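Local coordinates for protein glycoside Hydrolase (Bacteroides uniformis, PDB 5T99) that probably hydrolyses terminal galactose residues of agarose-derived sugars as a family 2 glycoside hydrolase, its pocket here holding the inhibitor galacto-isofagomine, at residues Ile733-Glu738 against Asn750-Ser755. Residues are numbered along the deposited sequence; the frame is centred on the assembly and turned at random.
Sequences ITVRIE and NLVEFS
Two facing sheets of a beta sandwich meet here, in the C-terminal family 2 domain: strand 730-738 belongs to one sheet and strand 751-758 to the other, so no hydrogen bond joins them and side chains alone fill the gap. The segment axes approach to 9.8 Å at 136° between their N-to-C directions. Strand alternation turns Val735, Ile737, Val752 and Phe754 inward, and Asn750, just before strand 751-758, points the same way. Beta-branched valine and isoleucine favour the extended backbone of a strand and supply methyl groups to the interior. Val735 meets the Phe754 ring obliquely, its CG2 3.8 Å from CE1 and 3.9 Å from CZ. With CG1 anti to the backbone N (chi1 -177°), CG2 lies anti to the carbonyl carbon and is the branch that meets the ring, while CG1 stands a looser 4.3 Å from Val752 CG1. The ring also packs on Leu790 of the opposite sheet and Ala806 of its own. The side chains of Val752 and Ile737 pass each other from opposite directions, the Ile737 CD1 methyl lying 3.9 Å from Val752 CG2. On the face of strand 730-738 turned from the other sheet, Arg736 and Glu738 form a salt bridge, NE and NH2 both gripping OE2 in the guanidinium plane. Partly exposed Asn750 places its amide at the end of the interface, its OD1 3.6 Å from the Ile737 CG2 methyl.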
ATOM      1  N   ILE A 733      10.804   1.374  16.471  1.00 22.80           N
ATOM      2  CA  ILE A 733      11.652   0.746  17.485  1.00 23.08           C
ATOM      3  C   ILE A 733      10.992  -0.523  18.012  1.00 22.90           C
ATOM      4  O   ILE A 733      10.013  -0.460  18.749  1.00 22.33           O
ATOM      5  CB  ILE A 733      11.975   1.744  18.628  1.00 23.32           C
ATOM      6  CG1 ILE A 733      12.709   2.969  18.065  1.00 23.40           C
ATOM      7  CG2 ILE A 733      12.817   1.075  19.709  1.00 23.94           C
ATOM      8  CD1 ILE A 733      12.656   4.202  18.952  1.00 23.96           C
ATOM      9  N   THR A 734      11.519  -1.674  17.599  1.00 24.05           N
ATOM     10  CA  THR A 734      11.077  -2.959  18.123  1.00 25.22           C
ATOM     11  C   THR A 734      11.378  -3.028  19.616  1.00 27.32           C
ATOM     12  O   THR A 734      12.455  -2.614  20.053  1.00 28.49           O
ATOM     13  CB  THR A 734      11.784  -4.146  17.426  1.00 25.06           C
ATOM     14  OG1 THR A 734      11.522  -4.107  16.018  1.00 25.90           O
ATOM     15  CG2 THR A 734      11.298  -5.490  17.995  1.00 24.36           C
ATOM     16  N   VAL A 735      10.426  -3.559  20.382  1.00 28.82           N
ATOM     17  CA  VAL A 735      10.533  -3.658  21.829  1.00 29.21           C
ATOM     18  C   VAL A 735      10.453  -5.125  22.200  1.00 29.46           C
ATOM     19  O   VAL A 735       9.431  -5.753  21.983  1.00 30.48           O
ATOM     20  CB  VAL A 735       9.402  -2.886  22.541  1.00 30.33           C
ATOM     21  CG1 VAL A 735       9.582  -2.958  24.063  1.00 30.49           C
ATOM     22  CG2 VAL A 735       9.341  -1.435  22.055  1.00 29.41           C
ATOM     23  N   ARG A 736      11.542  -5.654  22.758  1.00 30.74           N
ATOM     24  CA  ARG A 736      11.658  -7.066  23.124  1.00 31.89           C
ATOM     25  C   ARG A 736      11.604  -7.228  24.641  1.00 31.42           C
ATOM     26  O   ARG A 736      12.171  -6.411  25.370  1.00 30.62           O
ATOM     27  CB  ARG A 736      12.979  -7.635  22.603  1.00 32.54           C
ATOM     28  CG  ARG A 736      13.011  -7.844  21.099  1.00 33.47           C
ATOM     29  CD  ARG A 736      14.431  -8.064  20.616  1.00 34.06           C
ATOM     30  NE  ARG A 736      15.093  -9.202  21.257  1.00 34.60           N
ATOM     31  CZ  ARG A 736      14.934 -10.485  20.917  1.00 36.10           C
ATOM     32  NH1 ARG A 736      14.100 -10.843  19.939  1.00 36.29           N
ATOM     33  NH2 ARG A 736      15.618 -11.431  21.570  1.00 36.15           N
ATOM     34  N   ILE A 737      10.918  -8.275  25.100  1.00 30.84           N
ATOM     35  CA  ILE A 737      10.941  -8.662  26.505  1.00 31.36           C
ATOM     36  C   ILE A 737      11.883  -9.853  26.589  1.00 31.78           C
ATOM     37  O   ILE A 737      11.580 -10.930  26.061  1.00 29.52           O
ATOM     38  CB  ILE A 737       9.540  -9.029  27.056  1.00 31.10           C
ATOM     39  CG1 ILE A 737       8.527  -7.900  26.816  1.00 31.83           C
ATOM     40  CG2 ILE A 737       9.609  -9.345  28.543  1.00 31.00           C
ATOM     41  CD1 ILE A 737       8.883  -6.565  27.455  1.00 32.45           C
ATOM     42  N   GLU A 738      13.027  -9.642  27.241  1.00 34.26           N
ATOM     43  CA  GLU A 738      14.083 -10.660  27.339  1.00 37.29           C
ATOM     44  C   GLU A 738      14.277 -11.184  28.771  1.00 37.59           C
ATOM     45  O   GLU A 738      13.987 -10.491  29.752  1.00 37.28           O
ATOM     46  CB  GLU A 738      15.407 -10.099  26.798  1.00 38.32           C
ATOM     47  CG  GLU A 738      15.482 -10.069  25.277  1.00 40.91           C
ATOM     48  CD  GLU A 738      16.697  -9.323  24.722  1.00 43.11           C
ATOM     49  OE1 GLU A 738      17.528  -8.803  25.506  1.00 43.16           O
ATOM     50  OE2 GLU A 738      16.820  -9.262  23.476  1.00 44.99           O
ATOM     51  N   ASN A 750       4.083  -8.157  29.059  1.00 30.03           N
ATOM     52  CA  ASN A 750       4.373  -7.100  30.004  1.00 29.59           C
ATOM     53  C   ASN A 750       3.986  -5.740  29.434  1.00 30.99           C
ATOM     54  O   ASN A 750       4.313  -5.422  28.287  1.00 29.86           O
ATOM     55  CB  ASN A 750       5.864  -7.071  30.336  1.00 29.64           C
ATOM     56  CG  ASN A 750       6.349  -8.353  30.977  1.00 29.15           C
ATOM     57  OD1 ASN A 750       6.446  -9.390  30.322  1.00 29.58           O
ATOM     58  ND2 ASN A 750       6.674  -8.284  32.260  1.00 28.82           N
ATOM     59  N   LEU A 751       3.300  -4.947  30.251  1.00 31.89           N
ATOM     60  CA  LEU A 751       3.025  -3.555  29.942  1.00 32.55           C
ATOM     61  C   LEU A 751       4.309  -2.732  29.960  1.00 33.25           C
ATOM     62  O   LEU A 751       4.986  -2.651  30.990  1.00 33.27           O
ATOM     63  CB  LEU A 751       2.051  -2.968  30.964  1.00 33.30           C
ATOM     64  CG  LEU A 751       1.634  -1.509  30.751  1.00 33.61           C
ATOM     65  CD1 LEU A 751       0.924  -1.339  29.415  1.00 33.95           C
ATOM     66  CD2 LEU A 751       0.746  -1.069  31.900  1.00 34.14           C
ATOM     67  N   VAL A 752       4.621  -2.105  28.827  1.00 32.39           N
ATOM     68  CA  VAL A 752       5.790  -1.242  28.706  1.00 32.09           C
ATOM     69  C   VAL A 752       5.331   0.208  28.563  1.00 31.90           C
ATOM     70  O   VAL A 752       4.369   0.487  27.866  1.00 31.97           O
ATOM     71  CB  VAL A 752       6.657  -1.675  27.509  1.00 32.30           C
ATOM     72  CG1 VAL A 752       7.916  -0.819  27.398  1.00 32.09           C
ATOM     73  CG2 VAL A 752       7.005  -3.158  27.632  1.00 31.45           C
ATOM     74  N   GLU A 753       6.011   1.118  29.250  1.00 33.47           N
ATOM     75  CA  GLU A 753       5.695   2.549  29.202  1.00 34.41           C
ATOM     76  C   GLU A 753       6.832   3.271  28.506  1.00 32.99           C
ATOM     77  O   GLU A 753       7.985   2.856  28.602  1.00 33.21           O
ATOM     78  CB  GLU A 753       5.470   3.118  30.609  1.00 37.01           C
ATOM     79  CG  GLU A 753       4.500   2.281  31.449  1.00 39.37           C
ATOM     80  CD  GLU A 753       3.542   3.078  32.319  1.00 40.62           C
ATOM     81  OE1 GLU A 753       2.861   2.446  33.158  1.00 44.74           O
ATOM     82  OE2 GLU A 753       3.440   4.308  32.168  1.00 41.32           O
ATOM     83  N   PHE A 754       6.506   4.343  27.795  1.00 31.28           N
ATOM     84  CA  PHE A 754       7.481   4.990  26.934  1.00 30.64           C
ATOM     85  C   PHE A 754       7.533   6.480  27.185  1.00 32.18           C
ATOM     86  O   PHE A 754       6.514   7.144  27.397  1.00 32.93           O
ATOM     87  CB  PHE A 754       7.168   4.719  25.463  1.00 28.61           C
ATOM     88  CG  PHE A 754       7.094   3.254  25.112  1.00 26.16           C
ATOM     89  CD1 PHE A 754       8.253   2.521  24.887  1.00 25.01           C
ATOM     90  CD2 PHE A 754       5.866   2.614  24.998  1.00 25.00           C
ATOM     91  CE1 PHE A 754       8.192   1.185  24.548  1.00 24.13           C
ATOM     92  CE2 PHE A 754       5.799   1.272  24.666  1.00 24.42           C
ATOM     93  CZ  PHE A 754       6.965   0.558  24.446  1.00 23.97           C
ATOM     94  N   SER A 755       8.747   6.997  27.149  1.00 33.23           N
ATOM     95  CA  SER A 755       8.998   8.405  27.335  1.00 34.34           C
ATOM     96  C   SER A 755       9.957   8.803  26.208  1.00 33.22           C
ATOM     97  O   SER A 755      10.921   8.080  25.920  1.00 31.84           O
ATOM     98  CB  SER A 755       9.576   8.634  28.745  1.00 34.71           C
ATOM     99  OG  SER A 755      10.231   9.882  28.875  1.00 36.42           O
TER